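Long-range contacts in TCP pilus virulence regulatory protein (Vibrio cholerae, PDB 5SUX), which probably binds DNA as an AraC-family transcriptional activator of virulence genes, including those for the toxin-coregulated pilus, under the control of a small-molecule ligand: residues N10-S15 and V81-I86; K31-D36 and I59-N64; S55-L60 and L114-C119. All coordinates share one frame; numbering follows the deposited sequence.

From the N terminus, the chain lays down strand 7-14 first, and its segment 10-15 pairs with 81-86 after 65 intervening residues, so interaction 1 closes a long, strand-rich loop. Nested inside that loop is interaction 2, where 31-36 meets 59-64 after 22 residues. Interaction 3 begins on the strand where interaction 2 ends, sharing Ile59 and Leu60, and reaches forward to 114-119; its segments therefore alternate with those of interaction 1. Together the contacts order one antiparallel sheet of the cupin-like domain, 7-14, 79-86, 31-35, 57-61, 114-118. Backbone pairing of Ser82 and Ile84 with Trp34 and Met32 joins interactions 1 and 2, which both touch the naphthalene ligand.

Interaction 1 of 3, residues N10-S15 and V81-I86; sequences NVYRMS and VSVITI. With 70H ((3E)-4-(8-methylnaphthalen-1-yl)but-3-enoic acid), chain B.
Tyr12 holds CG anti to its own carbonyl carbon (chi1 -54°), which swings the ring along the sheet so that its edge meets Val83: Tyr12 CE2 lies 3.7 Å from Val83 CG2, and that methyl sits near the ring plane. Val81 spreads its two methyls between different partners. Val81 CG2 touches Met14 SD at 3.7 Å, while Val81 CG1, anti to the backbone N (chi1 -172°), packs against the ligand atom C15. A beta-branched valine suits this place, since it fills both directions from a single short stem.

The strands run antiparallel at the edge of the cupin-like sheet, where 7-14 is an outermost strand. Asn10 with Val83 and Tyr12 with Val81 are hydrogen-bonded pairs flanking the non-hydrogen-bonded Val11 and Ser82. The bond from Val83 N to Asn10 O is 2.8 Å long and nearly straight (173°), and Val81 N reaches Tyr12 O at 2.7 Å.

On one sheet face, Tyr12 and Val81 meet the bound naphthalene, while Val83 CG1 lies beside the ligand's carboxylate end. Ligand atom C06 lies 3.5 Å above the centre of the Tyr12 ring, and the phenol oxygen at the far end bonds to Tyr266 OH, connecting this wall to helix 263-269. Across the sheet, Val11 CG2 rests 3.8 Å from Ser82 OG, and both side chains touch Val131 of helix 121-131.

Interaction 2 of 3, residues K31-D36 and I59-N64; sequences KMFWID and ILLKKN. With 70H ((3E)-4-(8-methylnaphthalen-1-yl)but-3-enoic acid), chain B.
Phe33 and Ile59 dominate the apolar contacts, standing side by side on one sheet face. Ile59 CB sits 3.7 Å from the centroid of the Phe33 ring, only 18° off its normal, a CH-pi contact. Ile59 CG2 lies 3.4 Å from Phe33 CZ. Leu61 CD1 comes to the ring edge, near its plane. Phe33 CG lies between the backbone N and the carbonyl carbon (chi1 66°), which places the ring over Ile59 and turns its opposite face to the ligand, whose C17 lies 3.5 Å above the ring centre. A flat, rigid aromatic suits such a slot between an aliphatic branch and a naphthalene. On the other face of the sheet, the slender, flexible Met32 runs beside Leu60, with Met32 CB 3.6 Å from Leu60 CD1; helix 141-159 packs over both.

Backbone hydrogen bonds join Lys31 to Leu61 and Phe33 to Ile59 in both directions. Ile59 N bonds to Phe33 O at 2.9 Å, whereas the bond from Lys31 N to Leu61 O is longer, 3.3 Å.

The polar contact with the ligand is made by Lys31. Its chain extends until a bend at the last torsion brings Lys31 NZ within hydrogen-bonding distance of the ligand carboxylate, 2.7 Å from O13. A second bond, to Asn28 OD1, helps hold NZ in place, and the carboxylate would probably favour the charged ammonium. Aromatic and aliphatic walls with a lysine at the acid end form the pocket that holds this naphthalene acid, consistent with a site for amphipathic carboxylates within a cupin-like beta domain.

Interaction 3 of 3, residues S55-L60 and L114-C119; sequences SSSIIL and LLLWNC
Segments 55-60 and 114-119 run antiparallel, their strand axes 4.5 Å apart at closest approach. Ile58 with Trp117 and Leu60 with Leu115 are hydrogen-bonded pairs; the shortest bond runs from Leu60 N to Leu115 O, 2.7 Å. Beyond the strand ends Cys119 N still reaches Ser56 O at 3.0 Å, prolonging the pairing.

On one face, Ile59 sends CD1 obliquely across Leu116, 3.6 Å from Leu116 CD2, and Ile59 CG2 meets Leu114 CD2 at 3.8 Å. Leu116 can serve two neighbours because CG stands opposite the backbone N (chi1 175°), letting the same CD2 methyl touch Ser57 CB. Strand 114-118 is an outermost strand of the cupin-like sheet, and its other face, carrying Leu115 and Trp117, packs on helix 141-159, where the Trp117 ring meets Phe151 edge-to-face. Leu60 CB and Leu115 CB, 4.0 Å apart, continue this greasy layer.

Cys119 places its compact, polarisable SG 3.5 Å from Ile58 CG1, and both side chains touch Ile124 of helix 121-131. Small, polar Ser57 suits the start of the strand, where its OG hydrogen-bonds to Asn54 N.

Interaction 1 of 3, residues N10-S15 and V81-I86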
loop_
_atom_site.group_PDB
_atom_site.type_symbol
_atom_site.label_atom_id
_atom_site.label_comp_id
_atom_site.label_asym_id
_atom_site.label_seq_id
_atom_site.Cartn_x
_atom_site.Cartn_y
_atom_site.Cartn_z
ATOM N N ASN A 10 -5.519 -10.341 2.395
ATOM C CA ASN A 10 -6.003 -11.020 1.202
ATOM C C ASN A 10 -4.917 -11.960 0.697
ATOM O O ASN A 10 -3.724 -11.723 0.910
ATOM C CB ASN A 10 -6.396 -10.031 0.096
ATOM C CG ASN A 10 -7.668 -9.270 0.416
ATOM O OD1 ASN A 10 -7.631 -8.085 0.742
ATOM N ND2 ASN A 10 -8.804 -9.951 0.319
ATOM N N VAL A 11 -5.341 -13.032 0.031
ATOM C CA VAL A 11 -4.435 -13.995 -0.585
ATOM C C VAL A 11 -4.824 -14.143 -2.048
ATOM O O VAL A 11 -5.993 -14.398 -2.359
ATOM C CB VAL A 11 -4.471 -15.360 0.128
ATOM C CG1 VAL A 11 -3.578 -16.360 -0.593
ATOM C CG2 VAL A 11 -4.040 -15.214 1.574
ATOM N N TYR A 12 -3.848 -13.987 -2.941
ATOM C CA TYR A 12 -4.066 -14.040 -4.380
ATOM C C TYR A 12 -3.257 -15.179 -4.984
ATOM O O TYR A 12 -2.160 -15.489 -4.511
ATOM C CB TYR A 12 -3.669 -12.718 -5.042
ATOM C CG TYR A 12 -4.333 -11.504 -4.439
ATOM C CD1 TYR A 12 -5.598 -11.107 -4.851
ATOM C CD2 TYR A 12 -3.694 -10.751 -3.463
ATOM C CE1 TYR A 12 -6.210 -9.995 -4.306
ATOM C CE2 TYR A 12 -4.299 -9.637 -2.912
ATOM C CZ TYR A 12 -5.556 -9.263 -3.337
ATOM O OH TYR A 12 -6.163 -8.153 -2.792
ATOM N N ARG A 13 -3.795 -15.794 -6.035
ATOM C CA ARG A 13 -3.149 -16.922 -6.693
ATOM C C ARG A 13 -2.411 -16.467 -7.945
ATOM O O ARG A 13 -2.910 -15.635 -8.710
ATOM C CB ARG A 13 -4.168 -18.008 -7.053
ATOM C CG ARG A 13 -3.557 -19.249 -7.701
ATOM C CD ARG A 13 -4.247 -20.526 -7.235
ATOM N NE ARG A 13 -5.345 -20.922 -8.112
ATOM C CZ ARG A 13 -6.607 -21.040 -7.711
ATOM N NH1 ARG A 13 -6.931 -20.804 -6.443
ATOM N NH2 ARG A 13 -7.553 -21.401 -8.568
ATOM N N MET A 14 -1.211 -17.009 -8.136
ATOM C CA MET A 14 -0.412 -16.805 -9.339
ATOM C C MET A 14 -0.126 -18.166 -9.951
ATOM O O MET A 14 0.416 -19.048 -9.277
ATOM C CB MET A 14 0.905 -16.095 -9.024
ATOM C CG MET A 14 0.779 -14.644 -8.634
ATOM S SD MET A 14 2.392 -13.846 -8.579
ATOM C CE MET A 14 2.661 -13.546 -10.319
ATOM N N SER A 15 -0.488 -18.339 -11.217
ATOM C CA SER A 15 -0.110 -19.548 -11.926
ATOM C C SER A 15 1.196 -19.308 -12.681
ATOM O O SER A 15 1.806 -18.239 -12.597
ATOM C CB SER A 15 -1.230 -20.001 -12.859
ATOM O OG SER A 15 -1.155 -21.397 -13.088
ATOM N N VAL A 81 0.122 -15.245 -3.112
ATOM C CA VAL A 81 0.646 -13.961 -2.659
ATOM C C VAL A 81 -0.260 -13.453 -1.547
ATOM O O VAL A 81 -1.466 -13.275 -1.752
ATOM C CB VAL A 81 0.727 -12.947 -3.811
ATOM C CG1 VAL A 81 1.460 -11.693 -3.359
ATOM C CG2 VAL A 81 1.408 -13.569 -5.021
ATOM N N SER A 82 0.317 -13.226 -0.370
ATOM C CA SER A 82 -0.417 -12.717 0.781
ATOM C C SER A 82 -0.152 -11.226 0.923
ATOM O O SER A 82 1.004 -10.798 0.891
ATOM C CB SER A 82 -0.002 -13.447 2.059
ATOM O OG SER A 82 -0.246 -14.839 1.955
ATOM N N VAL A 83 -1.215 -10.440 1.075
ATOM C CA VAL A 83 -1.109 -8.993 1.225
ATOM C C VAL A 83 -1.783 -8.591 2.528
ATOM O O VAL A 83 -2.949 -8.932 2.760
ATOM C CB VAL A 83 -1.740 -8.245 0.035
ATOM C CG1 VAL A 83 -1.543 -6.742 0.188
ATOM C CG2 VAL A 83 -1.148 -8.732 -1.279
ATOM N N ILE A 84 -1.050 -7.875 3.377
ATOM C CA ILE A 84 -1.575 -7.339 4.627
ATOM C C ILE A 84 -1.639 -5.825 4.508
ATOM O O ILE A 84 -0.660 -5.186 4.105
ATOM C CB ILE A 84 -0.710 -7.749 5.833
ATOM C CG1 ILE A 84 -0.730 -9.263 6.028
ATOM C CG2 ILE A 84 -1.191 -7.048 7.097
ATOM C CD1 ILE A 84 0.121 -9.729 7.189
ATOM N N THR A 85 -2.788 -5.253 4.853
ATOM C CA THR A 85 -2.953 -3.810 4.954
ATOM C C THR A 85 -3.131 -3.448 6.422
ATOM O O THR A 85 -4.021 -3.983 7.092
ATOM C CB THR A 85 -4.149 -3.326 4.132
ATOM O OG1 THR A 85 -4.010 -3.768 2.776
ATOM C CG2 THR A 85 -4.230 -1.805 4.156
ATOM N N ILE A 86 -2.284 -2.553 6.919
ATOM C CA ILE A 86 -2.240 -2.211 8.336
ATOM C C ILE A 86 -2.999 -0.911 8.556
ATOM O O ILE A 86 -2.709 0.104 7.911
ATOM C CB ILE A 86 -0.790 -2.095 8.833
ATOM C CG1 ILE A 86 0.015 -3.324 8.407
ATOM C CG2 ILE A 86 -0.760 -1.948 10.339
ATOM C CD1 ILE A 86 1.488 -3.217 8.716
HETATM C C10 70H B . -4.335 -4.951 -4.238
HETATM C C11 70H B . -4.823 -3.638 -3.661
HETATM C C12 70H B . -4.674 -3.613 -2.155
HETATM C C15 70H B . 0.375 -8.793 -5.591
HETATM C C01 70H B . -0.033 -5.007 -3.600
HETATM C C02 70H B . -0.017 -6.340 -4.332
HETATM C C03 70H B . -1.154 -6.981 -4.972
HETATM C C04 70H B . -0.917 -8.191 -5.584
HETATM C C05 70H B . -1.950 -8.918 -6.245
HETATM C C06 70H B . -3.237 -8.419 -6.295
HETATM C C07 70H B . -3.505 -7.198 -5.687
HETATM C C08 70H B . -2.517 -6.469 -5.032
HETATM C C09 70H B . -3.018 -5.160 -4.441
HETATM O O13 70H B . -4.705 -2.515 -1.545
HETATM O O14 70H B . -4.524 -4.685 -1.510
HETATM C C16 70H B . 1.445 -8.170 -4.977
HETATM C C17 70H B . 1.236 -6.948 -4.353
#

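Interaction 2 of 3, residues K31-D36 and I59-N64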
loop_
_atom_site.group_PDB
_atom_site.type_symbol
_atom_site.label_atom_id
_atom_site.label_comp_id
_atom_site.label_asym_id
_atom_site.label_seq_id
_atom_site.Cartn_x
_atom_site.Cartn_y
_atom_site.Cartn_z
ATOM N N LYS A 31 1.361 -1.361 3.652
ATOM C CA LYS A 31 1.116 -2.706 3.163
ATOM C C LYS A 31 2.413 -3.496 3.159
ATOM O O LYS A 31 3.507 -2.932 3.079
ATOM C CB LYS A 31 0.526 -2.700 1.745
ATOM C CG LYS A 31 -0.847 -2.067 1.631
ATOM C CD LYS A 31 -1.332 -2.086 0.192
ATOM C CE LYS A 31 -2.379 -1.013 -0.054
ATOM N NZ LYS A 31 -3.668 -1.328 0.620
ATOM N N MET A 32 2.275 -4.815 3.249
ATOM C CA MET A 32 3.387 -5.727 3.045
ATOM C C MET A 32 2.860 -6.983 2.373
ATOM O O MET A 32 1.717 -7.387 2.597
ATOM C CB MET A 32 4.098 -6.079 4.359
ATOM C CG MET A 32 3.185 -6.548 5.475
ATOM S SD MET A 32 4.041 -6.597 7.063
ATOM C CE MET A 32 4.376 -4.858 7.309
ATOM N N PHE A 33 3.694 -7.587 1.529
ATOM C CA PHE A 33 3.297 -8.809 0.850
ATOM C C PHE A 33 4.495 -9.732 0.675
ATOM O O PHE A 33 5.652 -9.313 0.754
ATOM C CB PHE A 33 2.623 -8.520 -0.506
ATOM C CG PHE A 33 3.527 -7.903 -1.539
ATOM C CD1 PHE A 33 3.580 -6.528 -1.700
ATOM C CD2 PHE A 33 4.289 -8.700 -2.381
ATOM C CE1 PHE A 33 4.393 -5.958 -2.665
ATOM C CE2 PHE A 33 5.106 -8.137 -3.343
ATOM C CZ PHE A 33 5.155 -6.764 -3.489
ATOM N N TRP A 34 4.186 -11.007 0.447
ATOM C CA TRP A 34 5.184 -12.048 0.251
ATOM C C TRP A 34 4.512 -13.223 -0.441
ATOM O O TRP A 34 3.284 -13.346 -0.441
ATOM C CB TRP A 34 5.808 -12.493 1.579
ATOM C CG TRP A 34 4.842 -13.184 2.501
ATOM C CD1 TRP A 34 4.686 -14.531 2.668
ATOM C CD2 TRP A 34 3.898 -12.561 3.379
ATOM N NE1 TRP A 34 3.704 -14.783 3.596
ATOM C CE2 TRP A 34 3.204 -13.591 4.047
ATOM C CE3 TRP A 34 3.570 -11.232 3.664
ATOM C CZ2 TRP A 34 2.205 -13.332 4.982
ATOM C CZ3 TRP A 34 2.579 -10.978 4.592
ATOM C CH2 TRP A 34 1.910 -12.022 5.240
ATOM N N ILE A 35 5.330 -14.086 -1.031
ATOM C CA ILE A 35 4.842 -15.305 -1.663
ATOM C C ILE A 35 5.057 -16.466 -0.704
ATOM O O ILE A 35 5.965 -16.450 0.135
ATOM C CB ILE A 35 5.530 -15.559 -3.021
ATOM C CG1 ILE A 35 7.025 -15.823 -2.833
ATOM C CG2 ILE A 35 5.310 -14.376 -3.956
ATOM C CD1 ILE A 35 7.759 -16.083 -4.131
ATOM N N ASP A 36 4.203 -17.484 -0.818
ATOM C CA ASP A 36 4.250 -18.614 0.101
ATOM C C ASP A 36 5.209 -19.707 -0.345
ATOM O O ASP A 36 5.610 -20.534 0.483
ATOM C CB ASP A 36 2.848 -19.211 0.283
ATOM C CG ASP A 36 2.352 -19.941 -0.953
ATOM O OD1 ASP A 36 2.832 -19.648 -2.069
ATOM O OD2 ASP A 36 1.471 -20.815 -0.806
ATOM N N ILE A 59 8.066 -7.743 1.230
ATOM C CA ILE A 59 8.103 -6.481 0.498
ATOM C C ILE A 59 7.197 -5.490 1.212
ATOM O O ILE A 59 6.008 -5.764 1.417
ATOM C CB ILE A 59 7.677 -6.655 -0.966
ATOM C CG1 ILE A 59 8.594 -7.653 -1.672
ATOM C CG2 ILE A 59 7.711 -5.315 -1.685
ATOM C CD1 ILE A 59 9.980 -7.118 -1.909
ATOM N N LEU A 60 7.751 -4.336 1.577
ATOM C CA LEU A 60 7.030 -3.292 2.291
ATOM C C LEU A 60 6.699 -2.151 1.337
ATOM O O LEU A 60 7.553 -1.716 0.558
ATOM C CB LEU A 60 7.851 -2.751 3.470
ATOM C CG LEU A 60 8.335 -3.671 4.599
ATOM C CD1 LEU A 60 7.203 -4.522 5.142
ATOM C CD2 LEU A 60 9.522 -4.544 4.184
ATOM N N LEU A 61 5.462 -1.663 1.407
ATOM C CA LEU A 61 5.001 -0.557 0.578
ATOM C C LEU A 61 4.612 0.613 1.472
ATOM O O LEU A 61 3.765 0.467 2.360
ATOM C CB LEU A 61 3.818 -0.977 -0.301
ATOM C CG LEU A 61 4.080 -2.145 -1.255
ATOM C CD1 LEU A 61 2.828 -2.473 -2.057
ATOM C CD2 LEU A 61 5.253 -1.843 -2.178
ATOM N N LYS A 62 5.218 1.770 1.222
ATOM C CA LYS A 62 5.082 2.921 2.103
ATOM C C LYS A 62 3.753 3.635 1.879
ATOM O O LYS A 62 3.313 3.817 0.741
ATOM C CB LYS A 62 6.242 3.888 1.871
ATOM C CG LYS A 62 6.358 5.014 2.880
ATOM C CD LYS A 62 7.385 6.036 2.411
ATOM C CE LYS A 62 8.143 6.642 3.579
ATOM N NZ LYS A 62 8.121 8.130 3.563
ATOM N N LYS A 63 3.120 4.043 2.979
ATOM C CA LYS A 63 1.876 4.795 2.894
ATOM C C LYS A 63 2.083 6.087 2.111
ATOM O O LYS A 63 3.115 6.750 2.237
ATOM C CB LYS A 63 1.345 5.108 4.296
ATOM C CG LYS A 63 -0.029 5.773 4.309
ATOM C CD LYS A 63 -0.473 6.131 5.721
ATOM C CE LYS A 63 -1.845 6.793 5.717
ATOM N NZ LYS A 63 -2.305 7.150 7.088
ATOM N N ASN A 64 1.089 6.430 1.289
ATOM C CA ASN A 64 1.052 7.621 0.443
ATOM C C ASN A 64 2.051 7.573 -0.704
ATOM O O ASN A 64 2.301 8.604 -1.341
ATOM C CB ASN A 64 1.266 8.907 1.250
ATOM C CG ASN A 64 0.154 9.156 2.243
ATOM O OD1 ASN A 64 -1.023 8.990 1.925
ATOM N ND2 ASN A 64 0.519 9.546 3.459
HETATM C C10 70H B . -4.335 -4.951 -4.238
HETATM C C11 70H B . -4.823 -3.638 -3.661
HETATM C C12 70H B . -4.674 -3.613 -2.155
HETATM C C15 70H B . 0.375 -8.793 -5.591
HETATM C C01 70H B . -0.033 -5.007 -3.600
HETATM C C02 70H B . -0.017 -6.340 -4.332
HETATM C C03 70H B . -1.154 -6.981 -4.972
HETATM C C04 70H B . -0.917 -8.191 -5.584
HETATM C C05 70H B . -1.950 -8.918 -6.245
HETATM C C06 70H B . -3.237 -8.419 -6.295
HETATM C C07 70H B . -3.505 -7.198 -5.687
HETATM C C08 70H B . -2.517 -6.469 -5.032
HETATM C C09 70H B . -3.018 -5.160 -4.441
HETATM O O13 70H B . -4.705 -2.515 -1.545
HETATM O O14 70H B . -4.524 -4.685 -1.510
HETATM C C16 70H B . 1.445 -8.170 -4.977
HETATM C C17 70H B . 1.236 -6.948 -4.353
#

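Interaction 3 of 3, residues S55-L60 and L114-C119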
loop_
_atom_site.group_PDB
_atom_site.type_symbol
_atom_site.label_atom_id
_atom_site.label_comp_id
_atom_site.label_asym_id
_atom_site.label_seq_id
_atom_site.Cartn_x
_atom_site.Cartn_y
_atom_site.Cartn_z
ATOM N N SER A 55 10.131 -17.253 -0.722
ATOM C CA SER A 55 9.145 -17.331 0.349
ATOM C C SER A 55 9.617 -16.693 1.651
ATOM O O SER A 55 8.848 -16.677 2.620
ATOM C CB SER A 55 8.758 -18.791 0.598
ATOM O OG SER A 55 9.890 -19.568 0.944
ATOM N N SER A 56 10.842 -16.174 1.706
ATOM C CA SER A 56 11.326 -15.439 2.866
ATOM C C SER A 56 11.430 -13.942 2.613
ATOM O O SER A 56 11.797 -13.196 3.529
ATOM C CB SER A 56 12.688 -15.983 3.312
ATOM O OG SER A 56 12.605 -17.357 3.641
ATOM N N SER A 57 11.115 -13.484 1.405
ATOM C CA SER A 57 11.222 -12.074 1.051
ATOM C C SER A 57 9.928 -11.355 1.414
ATOM O O SER A 57 8.857 -11.702 0.907
ATOM C CB SER A 57 11.519 -11.918 -0.439
ATOM O OG SER A 57 12.612 -12.728 -0.833
ATOM N N ILE A 58 10.030 -10.354 2.283
ATOM C CA ILE A 58 8.899 -9.517 2.667
ATOM C C ILE A 58 9.071 -8.163 1.994
ATOM O O ILE A 58 10.105 -7.504 2.165
ATOM C CB ILE A 58 8.804 -9.365 4.194
ATOM C CG1 ILE A 58 8.794 -10.736 4.871
ATOM C CG2 ILE A 58 7.557 -8.576 4.574
ATOM C CD1 ILE A 58 7.556 -11.549 4.593
ATOM N N ILE A 59 8.066 -7.743 1.230
ATOM C CA ILE A 59 8.103 -6.481 0.498
ATOM C C ILE A 59 7.197 -5.490 1.212
ATOM O O ILE A 59 6.008 -5.764 1.417
ATOM C CB ILE A 59 7.677 -6.655 -0.966
ATOM C CG1 ILE A 59 8.594 -7.653 -1.672
ATOM C CG2 ILE A 59 7.711 -5.315 -1.685
ATOM C CD1 ILE A 59 9.980 -7.118 -1.909
ATOM N N LEU A 60 7.751 -4.336 1.577
ATOM C CA LEU A 60 7.030 -3.292 2.291
ATOM C C LEU A 60 6.699 -2.151 1.337
ATOM O O LEU A 60 7.553 -1.716 0.558
ATOM C CB LEU A 60 7.851 -2.751 3.470
ATOM C CG LEU A 60 8.335 -3.671 4.599
ATOM C CD1 LEU A 60 7.203 -4.522 5.142
ATOM C CD2 LEU A 60 9.522 -4.544 4.184
ATOM N N LEU A 114 9.461 1.354 -1.492
ATOM C CA LEU A 114 9.314 -0.091 -1.645
ATOM C C LEU A 114 10.555 -0.732 -1.041
ATOM O O LEU A 114 11.661 -0.562 -1.564
ATOM C CB LEU A 114 9.138 -0.482 -3.115
ATOM C CG LEU A 114 8.755 -1.931 -3.446
ATOM C CD1 LEU A 114 8.007 -1.989 -4.768
ATOM C CD2 LEU A 114 9.972 -2.840 -3.496
ATOM N N LEU A 115 10.376 -1.459 0.060
ATOM C CA LEU A 115 11.481 -2.027 0.815
ATOM C C LEU A 115 11.407 -3.548 0.803
ATOM O O LEU A 115 10.328 -4.134 0.681
ATOM C CB LEU A 115 11.479 -1.518 2.263
ATOM C CG LEU A 115 11.570 -0.001 2.425
ATOM C CD1 LEU A 115 11.496 0.397 3.888
ATOM C CD2 LEU A 115 12.852 0.505 1.804
ATOM N N LEU A 116 12.572 -4.178 0.939
ATOM C CA LEU A 116 12.705 -5.628 0.943
ATOM C C LEU A 116 13.365 -6.060 2.243
ATOM O O LEU A 116 14.349 -5.449 2.675
ATOM C CB LEU A 116 13.523 -6.102 -0.269
ATOM C CG LEU A 116 13.924 -7.571 -0.481
ATOM C CD1 LEU A 116 15.168 -7.967 0.315
ATOM C CD2 LEU A 116 12.772 -8.512 -0.166
ATOM N N TRP A 117 12.829 -7.111 2.861
ATOM C CA TRP A 117 13.428 -7.704 4.050
ATOM C C TRP A 117 13.421 -9.218 3.911
ATOM O O TRP A 117 12.360 -9.822 3.726
ATOM C CB TRP A 117 12.690 -7.286 5.325
ATOM C CG TRP A 117 13.295 -7.896 6.552
ATOM C CD1 TRP A 117 12.878 -9.023 7.199
ATOM C CD2 TRP A 117 14.447 -7.428 7.263
ATOM N NE1 TRP A 117 13.693 -9.280 8.276
ATOM C CE2 TRP A 117 14.665 -8.315 8.336
ATOM C CE3 TRP A 117 15.313 -6.341 7.098
ATOM C CZ2 TRP A 117 15.713 -8.149 9.240
ATOM C CZ3 TRP A 117 16.351 -6.178 7.999
ATOM C CH2 TRP A 117 16.540 -7.075 9.056
ATOM N N ASN A 118 14.602 -9.827 4.000
ATOM C CA ASN A 118 14.737 -11.280 4.045
ATOM C C ASN A 118 14.657 -11.715 5.504
ATOM O O ASN A 118 15.564 -11.433 6.292
ATOM C CB ASN A 118 16.053 -11.721 3.409
ATOM C CG ASN A 118 16.172 -11.299 1.957
ATOM O OD1 ASN A 118 17.058 -10.525 1.595
ATOM N ND2 ASN A 118 15.279 -11.809 1.116
ATOM N N CYS A 119 13.579 -12.400 5.867
ATOM C CA CYS A 119 13.302 -12.730 7.257
ATOM C C CYS A 119 13.529 -14.218 7.510
ATOM O O CYS A 119 13.844 -14.995 6.602
ATOM C CB CYS A 119 11.875 -12.325 7.627
ATOM S SG CYS A 119 10.606 -13.161 6.661
HETATM O O HOH W 1 14.547 -14.107 1.519
#